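Local coordinates for shikimate dehydrogenase-like protein HI_0607 (Haemophilus influenzae, PDB 1NPY) that oxidises shikimate to 3-dehydroshikimate with NADP(+) in vitro, though so weakly that shikimate may not be its biological substrate, at residues T41-R53 with P65-I77. Numbering follows the deposited sequence.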
ATOM      1  N   THR A  41      11.342  14.639  -7.431  1.00 10.27           N
ATOM      2  CA  THR A  41      10.663  15.406  -6.402  1.00 11.19           C
ATOM      3  C   THR A  41      10.250  16.739  -7.009  1.00  9.73           C
ATOM      4  O   THR A  41      10.570  17.062  -8.153  1.00 11.15           O
ATOM      5  CB  THR A  41      11.533  15.613  -5.159  1.00 11.76           C
ATOM      6  OG1 THR A  41      10.750  16.151  -4.074  1.00 15.05           O
ATOM      7  CG2 THR A  41      12.646  16.609  -5.489  1.00 14.51           C
ATOM      8  N   THR A  42       9.459  17.476  -6.242  1.00 10.01           N
ATOM      9  CA  THR A  42       8.956  18.771  -6.668  1.00 10.51           C
ATOM     10  C   THR A  42       8.474  19.537  -5.457  1.00 12.36           C
ATOM     11  O   THR A  42       8.214  18.951  -4.397  1.00 13.00           O
ATOM     12  CB  THR A  42       7.775  18.601  -7.670  1.00 10.42           C
ATOM     13  OG1 THR A  42       7.331  19.857  -8.194  1.00 10.05           O
ATOM     14  CG2 THR A  42       6.542  18.016  -6.990  1.00 11.15           C
ATOM     15  N   GLN A  43       8.460  20.854  -5.629  1.00 13.62           N
ATOM     16  CA  GLN A  43       7.797  21.750  -4.684  1.00 15.28           C
ATOM     17  C   GLN A  43       6.601  22.438  -5.322  1.00 14.13           C
ATOM     18  O   GLN A  43       6.013  23.357  -4.741  1.00 15.32           O
ATOM     19  CB  GLN A  43       8.786  22.779  -4.131  1.00 17.09           C
ATOM     20  CG  GLN A  43       9.984  22.195  -3.400  1.00 21.14           C
ATOM     21  CD  GLN A  43      10.772  23.301  -2.756  1.00 31.28           C
ATOM     22  OE1 GLN A  43      11.639  23.897  -3.397  1.00 39.60           O
ATOM     23  NE2 GLN A  43      10.413  23.645  -1.525  1.00 36.16           N
ATOM     24  N   ASP A  44       6.164  21.950  -6.479  1.00 13.02           N
ATOM     25  CA  ASP A  44       5.018  22.513  -7.182  1.00 11.85           C
ATOM     26  C   ASP A  44       4.215  21.420  -7.877  1.00 12.03           C
ATOM     27  O   ASP A  44       4.371  21.230  -9.094  1.00 11.52           O
ATOM     28  CB  ASP A  44       5.554  23.483  -8.231  1.00 13.83           C
ATOM     29  CG  ASP A  44       4.492  24.246  -8.989  1.00 13.99           C
ATOM     30  OD1 ASP A  44       3.260  24.023  -8.881  1.00 15.66           O
ATOM     31  OD2 ASP A  44       4.858  25.140  -9.776  1.00 15.67           O
ATOM     32  N   ILE A  45       3.371  20.733  -7.109  1.00 10.96           N
ATOM     33  CA  ILE A  45       2.599  19.589  -7.600  1.00 10.43           C
ATOM     34  C   ILE A  45       1.787  19.970  -8.834  1.00  9.77           C
ATOM     35  O   ILE A  45       1.679  19.155  -9.773  1.00  9.88           O
ATOM     36  CB  ILE A  45       1.751  18.941  -6.465  1.00 10.08           C
ATOM     37  CG1 ILE A  45       1.201  17.558  -6.840  1.00  9.53           C
ATOM     38  CG2 ILE A  45       0.599  19.839  -6.097  1.00 12.57           C
ATOM     39  CD1 ILE A  45       2.265  16.593  -7.337  1.00 11.38           C
ATOM     40  N   GLU A  46       1.200  21.168  -8.844  1.00  9.81           N
ATOM     41  CA  GLU A  46       0.427  21.603 -10.004  1.00  9.83           C
ATOM     42  C   GLU A  46       1.194  21.484 -11.315  1.00 10.69           C
ATOM     43  O   GLU A  46       0.739  20.872 -12.289  1.00  9.16           O
ATOM     44  CB  GLU A  46      -0.077  23.042  -9.858  1.00 10.10           C
ATOM     45  CG  GLU A  46      -0.758  23.602 -11.080  1.00 10.07           C
ATOM     46  CD  GLU A  46      -1.253  25.030 -10.897  1.00 14.94           C
ATOM     47  OE1 GLU A  46      -1.065  25.676  -9.846  1.00 18.86           O
ATOM     48  OE2 GLU A  46      -1.842  25.510 -11.865  1.00 15.61           O
ATOM     49  N   HIS A  47       2.372  22.087 -11.362  1.00  9.45           N
ATOM     50  CA  HIS A  47       3.132  22.092 -12.614  1.00  9.69           C
ATOM     51  C   HIS A  47       3.884  20.789 -12.845  1.00  9.00           C
ATOM     52  O   HIS A  47       4.182  20.454 -13.990  1.00  8.62           O
ATOM     53  CB  HIS A  47       4.025  23.332 -12.728  1.00  9.66           C
ATOM     54  CG  HIS A  47       3.248  24.607 -12.765  1.00 13.44           C
ATOM     55  ND1 HIS A  47       2.434  24.951 -13.822  1.00 15.86           N
ATOM     56  CD2 HIS A  47       3.077  25.572 -11.832  1.00 11.82           C
ATOM     57  CE1 HIS A  47       1.808  26.081 -13.542  1.00 10.94           C
ATOM     58  NE2 HIS A  47       2.226  26.509 -12.368  1.00 14.08           N
ATOM     59  N   ALA A  48       4.120  20.021 -11.789  1.00  9.60           N
ATOM     60  CA  ALA A  48       4.643  18.668 -11.956  1.00  8.90           C
ATOM     61  C   ALA A  48       3.643  17.785 -12.695  1.00  8.55           C
ATOM     62  O   ALA A  48       4.020  17.137 -13.679  1.00  8.05           O
ATOM     63  CB  ALA A  48       4.990  18.084 -10.619  1.00  9.27           C
ATOM     64  N   ILE A  49       2.372  17.822 -12.300  1.00  8.76           N
ATOM     65  CA  ILE A  49       1.338  16.979 -12.898  1.00  9.58           C
ATOM     66  C   ILE A  49       1.033  17.492 -14.294  1.00  8.99           C
ATOM     67  O   ILE A  49       0.964  16.711 -15.250  1.00  8.47           O
ATOM     68  CB  ILE A  49       0.055  16.914 -12.038  1.00 10.07           C
ATOM     69  CG1 ILE A  49       0.339  16.320 -10.650  1.00 11.20           C
ATOM     70  CG2 ILE A  49      -1.041  16.101 -12.746  1.00 10.45           C
ATOM     71  CD1 ILE A  49       1.010  14.954 -10.618  1.00  9.17           C
ATOM     72  N   LYS A  50       0.891  18.806 -14.439  1.00  9.25           N
ATOM     73  CA  LYS A  50       0.718  19.354 -15.782  1.00  9.00           C
ATOM     74  C   LYS A  50       1.903  19.038 -16.701  1.00  8.71           C
ATOM     75  O   LYS A  50       1.701  18.911 -17.900  1.00  8.62           O
ATOM     76  CB  LYS A  50       0.427  20.855 -15.755  1.00  9.10           C
ATOM     77  CG  LYS A  50      -0.945  21.195 -15.162  1.00 10.93           C
ATOM     78  CD  LYS A  50      -1.134  22.686 -14.951  1.00 13.80           C
ATOM     79  CE  LYS A  50      -2.577  22.936 -14.506  1.00 16.32           C
ATOM     80  NZ  LYS A  50      -2.820  24.401 -14.309  1.00 19.16           N
ATOM     81  N   GLY A  51       3.105  18.920 -16.148  1.00  8.42           N
ATOM     82  CA  GLY A  51       4.305  18.479 -16.840  1.00  9.02           C
ATOM     83  C   GLY A  51       4.270  17.044 -17.329  1.00  8.11           C
ATOM     84  O   GLY A  51       4.691  16.782 -18.463  1.00  8.97           O
ATOM     85  N   VAL A  52       3.778  16.145 -16.483  1.00  8.64           N
ATOM     86  CA  VAL A  52       3.636  14.729 -16.806  1.00 10.00           C
ATOM     87  C   VAL A  52       2.774  14.652 -18.052  1.00  9.76           C
ATOM     88  O   VAL A  52       3.114  13.996 -19.028  1.00  9.41           O
ATOM     89  CB  VAL A  52       2.962  13.951 -15.639  1.00 10.16           C
ATOM     90  CG1 VAL A  52       2.381  12.584 -16.053  1.00 11.15           C
ATOM     91  CG2 VAL A  52       3.917  13.812 -14.483  1.00 11.76           C
ATOM     92  N   ARG A  53       1.650  15.362 -18.076  1.00  8.50           N
ATOM     93  CA  ARG A  53       0.811  15.366 -19.276  1.00  8.55           C
ATOM     94  C   ARG A  53       1.485  15.975 -20.508  1.00  9.62           C
ATOM     95  O   ARG A  53       1.479  15.368 -21.578  1.00  8.10           O
ATOM     96  CB  ARG A  53      -0.539  16.051 -18.988  1.00  9.20           C
ATOM     97  CG  ARG A  53      -1.433  16.117 -20.224  1.00  9.07           C
ATOM     98  CD  ARG A  53      -2.651  16.949 -20.029  1.00 10.63           C
ATOM     99  NE  ARG A  53      -3.522  16.434 -18.972  1.00  9.88           N
ATOM    100  CZ  ARG A  53      -3.697  16.984 -17.780  1.00 11.75           C
ATOM    101  NH1 ARG A  53      -3.034  18.067 -17.418  1.00  9.80           N
ATOM    102  NH2 ARG A  53      -4.545  16.450 -16.903  1.00 13.70           N
ATOM    103  N   PRO A  65       4.156  14.195   0.016  1.00 12.09           N
ATOM    104  CA  PRO A  65       2.864  14.718   0.476  1.00 12.25           C
ATOM    105  C   PRO A  65       1.863  15.126  -0.597  1.00 11.59           C
ATOM    106  O   PRO A  65       1.149  16.112  -0.465  1.00 12.96           O
ATOM    107  CB  PRO A  65       3.303  15.986   1.207  1.00 13.95           C
ATOM    108  CG  PRO A  65       4.387  16.508   0.336  1.00 12.94           C
ATOM    109  CD  PRO A  65       5.116  15.293  -0.208  1.00 12.85           C
ATOM    110  N   PHE A  66       1.787  14.348  -1.664  1.00 10.14           N
ATOM    111  CA  PHE A  66       1.063  14.740  -2.866  1.00 10.44           C
ATOM    112  C   PHE A  66      -0.146  13.869  -3.194  1.00 10.21           C
ATOM    113  O   PHE A  66      -0.717  14.069  -4.260  1.00 10.17           O
ATOM    114  CB  PHE A  66       2.008  14.688  -4.066  1.00 10.24           C
ATOM    115  CG  PHE A  66       3.285  15.464  -3.889  1.00 10.62           C
ATOM    116  CD1 PHE A  66       3.248  16.810  -3.546  1.00 11.71           C
ATOM    117  CD2 PHE A  66       4.515  14.870  -4.131  1.00 11.90           C
ATOM    118  CE1 PHE A  66       4.442  17.528  -3.388  1.00 12.47           C
ATOM    119  CE2 PHE A  66       5.704  15.586  -4.005  1.00 12.73           C
ATOM    120  CZ  PHE A  66       5.652  16.924  -3.645  1.00 10.21           C
ATOM    121  N   LYS A  67      -0.517  12.908  -2.350  1.00 10.58           N
ATOM    122  CA  LYS A  67      -1.506  11.900  -2.723  1.00  9.70           C
ATOM    123  C   LYS A  67      -2.905  12.496  -2.803  1.00 10.72           C
ATOM    124  O   LYS A  67      -3.766  12.015  -3.561  1.00  9.93           O
ATOM    125  CB  LYS A  67      -1.474  10.712  -1.750  1.00 11.32           C
ATOM    126  CG  LYS A  67      -0.217   9.852  -1.825  1.00 10.22           C
ATOM    127  CD  LYS A  67      -0.467   8.595  -0.987  1.00 15.15           C
ATOM    128  CE  LYS A  67       0.681   7.611  -1.035  1.00 19.05           C
ATOM    129  NZ  LYS A  67       0.347   6.555  -0.042  1.00 24.23           N
ATOM    130  N   GLU A  68      -3.130  13.582  -2.067  1.00 10.41           N
ATOM    131  CA  GLU A  68      -4.368  14.336  -2.248  1.00 11.70           C
ATOM    132  C   GLU A  68      -4.240  15.616  -3.071  1.00 11.47           C
ATOM    133  O   GLU A  68      -5.124  15.939  -3.867  1.00 10.90           O
ATOM    134  CB  GLU A  68      -5.005  14.656  -0.897  1.00 13.08           C
ATOM    135  CG  GLU A  68      -5.300  13.422  -0.068  1.00 17.73           C
ATOM    136  CD  GLU A  68      -4.096  12.845   0.649  1.00 24.74           C
ATOM    137  OE1 GLU A  68      -3.232  13.627   1.110  1.00 27.45           O
ATOM    138  OE2 GLU A  68      -4.028  11.590   0.747  1.00 32.48           O
ATOM    139  N   THR A  69      -3.140  16.338  -2.892  1.00 12.01           N
ATOM    140  CA  THR A  69      -2.944  17.577  -3.655  1.00 11.42           C
ATOM    141  C   THR A  69      -2.794  17.403  -5.160  1.00 10.92           C
ATOM    142  O   THR A  69      -3.031  18.362  -5.890  1.00 10.59           O
ATOM    143  CB  THR A  69      -1.793  18.457  -3.113  1.00 12.21           C
ATOM    144  OG1 THR A  69      -0.540  17.760  -3.169  1.00 10.95           O
ATOM    145  CG2 THR A  69      -2.009  18.817  -1.637  1.00 14.15           C
ATOM    146  N   CYS A  70      -2.407  16.216  -5.642  1.00  8.72           N
ATOM    147  CA  CYS A  70      -2.384  15.981  -7.071  1.00  8.25           C
ATOM    148  C   CYS A  70      -3.780  15.908  -7.704  1.00  9.00           C
ATOM    149  O   CYS A  70      -3.917  16.048  -8.914  1.00  8.89           O
ATOM    150  CB  CYS A  70      -1.637  14.677  -7.406  1.00  7.75           C
ATOM    151  SG  CYS A  70      -2.444  13.130  -6.945  1.00 10.79           S
ATOM    152  N   MET A  71      -4.813  15.637  -6.924  1.00 10.13           N
ATOM    153  CA  MET A  71      -6.081  15.190  -7.478  1.00 10.78           C
ATOM    154  C   MET A  71      -6.801  16.232  -8.345  1.00 11.60           C
ATOM    155  O   MET A  71      -7.385  15.859  -9.359  1.00  9.97           O
ATOM    156  CB  MET A  71      -6.977  14.662  -6.359  1.00 11.66           C
ATOM    157  CG  MET A  71      -6.388  13.421  -5.695  1.00 10.71           C
ATOM    158  SD  MET A  71      -7.385  12.656  -4.414  1.00 13.44           S
ATOM    159  CE  MET A  71      -8.809  12.207  -5.242  1.00 14.31           C
ATOM    160  N   PRO A  72      -6.766  17.510  -7.981  1.00 11.83           N
ATOM    161  CA  PRO A  72      -7.394  18.556  -8.803  1.00 12.57           C
ATOM    162  C   PRO A  72      -6.883  18.631 -10.237  1.00 12.25           C
ATOM    163  O   PRO A  72      -7.521  19.192 -11.129  1.00 12.39           O
ATOM    164  CB  PRO A  72      -7.059  19.830  -8.031  1.00 13.77           C
ATOM    165  CG  PRO A  72      -6.979  19.409  -6.627  1.00 15.21           C
ATOM    166  CD  PRO A  72      -6.244  18.071  -6.726  1.00 12.33           C
ATOM    167  N   PHE A  73      -5.722  18.028 -10.474  1.00 11.00           N
ATOM    168  CA  PHE A  73      -5.050  18.155 -11.761  1.00 11.21           C
ATOM    169  C   PHE A  73      -5.219  16.931 -12.660  1.00 11.51           C
ATOM    170  O   PHE A  73      -4.640  16.871 -13.741  1.00 13.04           O
ATOM    171  CB  PHE A  73      -3.580  18.508 -11.507  1.00  9.72           C
ATOM    172  CG  PHE A  73      -3.437  19.744 -10.674  1.00 10.82           C
ATOM    173  CD1 PHE A  73      -3.957  20.942 -11.157  1.00 12.90           C
ATOM    174  CD2 PHE A  73      -2.993  19.666  -9.369  1.00 11.71           C
ATOM    175  CE1 PHE A  73      -3.969  22.061 -10.354  1.00 14.19           C
ATOM    176  CE2 PHE A  73      -2.957  20.792  -8.584  1.00 10.58           C
ATOM    177  CZ  PHE A  73      -3.463  21.985  -9.084  1.00 10.92           C
ATOM    178  N   LEU A  74      -5.962  15.940 -12.183  1.00 11.80           N
ATOM    179  CA  LEU A  74      -6.158  14.692 -12.909  1.00 11.47           C
ATOM    180  C   LEU A  74      -7.509  14.704 -13.598  1.00 11.39           C
ATOM    181  O   LEU A  74      -8.441  15.425 -13.231  1.00 13.84           O
ATOM    182  CB  LEU A  74      -6.071  13.491 -11.974  1.00 11.15           C
ATOM    183  CG  LEU A  74      -4.809  13.565 -11.101  1.00 10.54           C
ATOM    184  CD1 LEU A  74      -4.804  12.409 -10.136  1.00 10.84           C
ATOM    185  CD2 LEU A  74      -3.589  13.576 -11.973  1.00  9.91           C
ATOM    186  N   ASP A  75      -7.609  13.868 -14.617  1.00 11.62           N
ATOM    187  CA  ASP A  75      -8.802  13.836 -15.446  1.00 11.52           C
ATOM    188  C   ASP A  75      -9.894  12.861 -15.001  1.00 12.28           C
ATOM    189  O   ASP A  75     -11.086  13.100 -15.224  1.00 12.71           O
ATOM    190  CB  ASP A  75      -8.410  13.607 -16.902  1.00 10.51           C
ATOM    191  CG  ASP A  75      -7.521  14.702 -17.426  1.00 14.60           C
ATOM    192  OD1 ASP A  75      -7.986  15.865 -17.434  1.00 17.13           O
ATOM    193  OD2 ASP A  75      -6.347  14.509 -17.787  1.00 14.04           O
ATOM    194  N   GLU A  76      -9.517  11.747 -14.392  1.00 11.75           N
ATOM    195  CA  GLU A  76     -10.486  10.721 -14.033  1.00 13.14           C
ATOM    196  C   GLU A  76      -9.988   9.901 -12.858  1.00 12.32           C
ATOM    197  O   GLU A  76      -8.933   9.277 -12.945  1.00 12.75           O
ATOM    198  CB  GLU A  76     -10.657   9.810 -15.237  1.00 13.15           C
ATOM    199  CG  GLU A  76     -11.761   8.775 -15.122  1.00 15.52           C
ATOM    200  CD  GLU A  76     -11.863   7.970 -16.400  1.00 18.37           C
ATOM    201  OE1 GLU A  76     -11.054   7.046 -16.592  1.00 20.68           O
ATOM    202  OE2 GLU A  76     -12.720   8.301 -17.249  1.00 24.53           O
ATOM    203  N   ILE A  77     -10.729   9.954 -11.760  1.00 12.64           N
ATOM    204  CA  ILE A  77     -10.346   9.255 -10.534  1.00 12.60           C
ATOM    205  C   ILE A  77     -11.097   7.930 -10.540  1.00 13.05           C
ATOM    206  O   ILE A  77     -12.329   7.886 -10.491  1.00 13.73           O
ATOM    207  CB  ILE A  77     -10.721  10.071  -9.280  1.00 13.59           C
ATOM    208  CG1 ILE A  77     -10.248  11.522  -9.373  1.00 16.53           C
ATOM    209  CG2 ILE A  77     -10.172   9.411  -8.023  1.00 14.86           C
ATOM    210  CD1 ILE A  77      -8.778  11.722  -9.303  1.00 15.89           C
TER
HETATM  211  O   HOH W   1      -3.614  19.078 -14.875  1.00 18.27           O
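Phe73 lies against the first turn of helix 45-55, one ring face on Glu46, in the substrate-binding domain of the shikimate dehydrogenase fold, where this helix and the turns of 65-77 pack side by side over one mixed beta-sheet. Glu46 CA makes a CH-pi contact 4.0 Å from the Phe73 centroid, and Glu46 CB comes within 3.6 Å of Phe73 CZ. Pro72 CB lies over the opposite face, so the ring is flanked on both faces. With CG anti to the backbone N (chi1 174°) and the chain extended, Glu46 carries its carboxylate past the ring, the two planes only 7° apart, to a salt bridge with Lys50 NZ.

Deeper in, Ile49 CG2 sits 3.7 Å from both Phe73 CB and Leu74 CD2, while Ile45 CG1 packs on Cys70. Ile45 CD1 leans off-centre on the Phe66 ring, whose CZ edge approaches Thr42 O at 3.4 Å. Both isoleucines also touch Leu12 of strand 7-12, which backs this apolar layer.

At the far end Arg53 grips the chain leading into edge strand 76-77. Arg53 NH2 donates to Phe73 O (3.2 Å), and its salt bridge to Asp75 OD2 (2.8 Å) lies near the guanidinium plane but meets the carboxylate from above its own plane. Arg53 NE bonds Gly95 O, and Asp75 OD2 also accepts from Leu97 N. A water bridges Arg53 NH1 to Phe73 O.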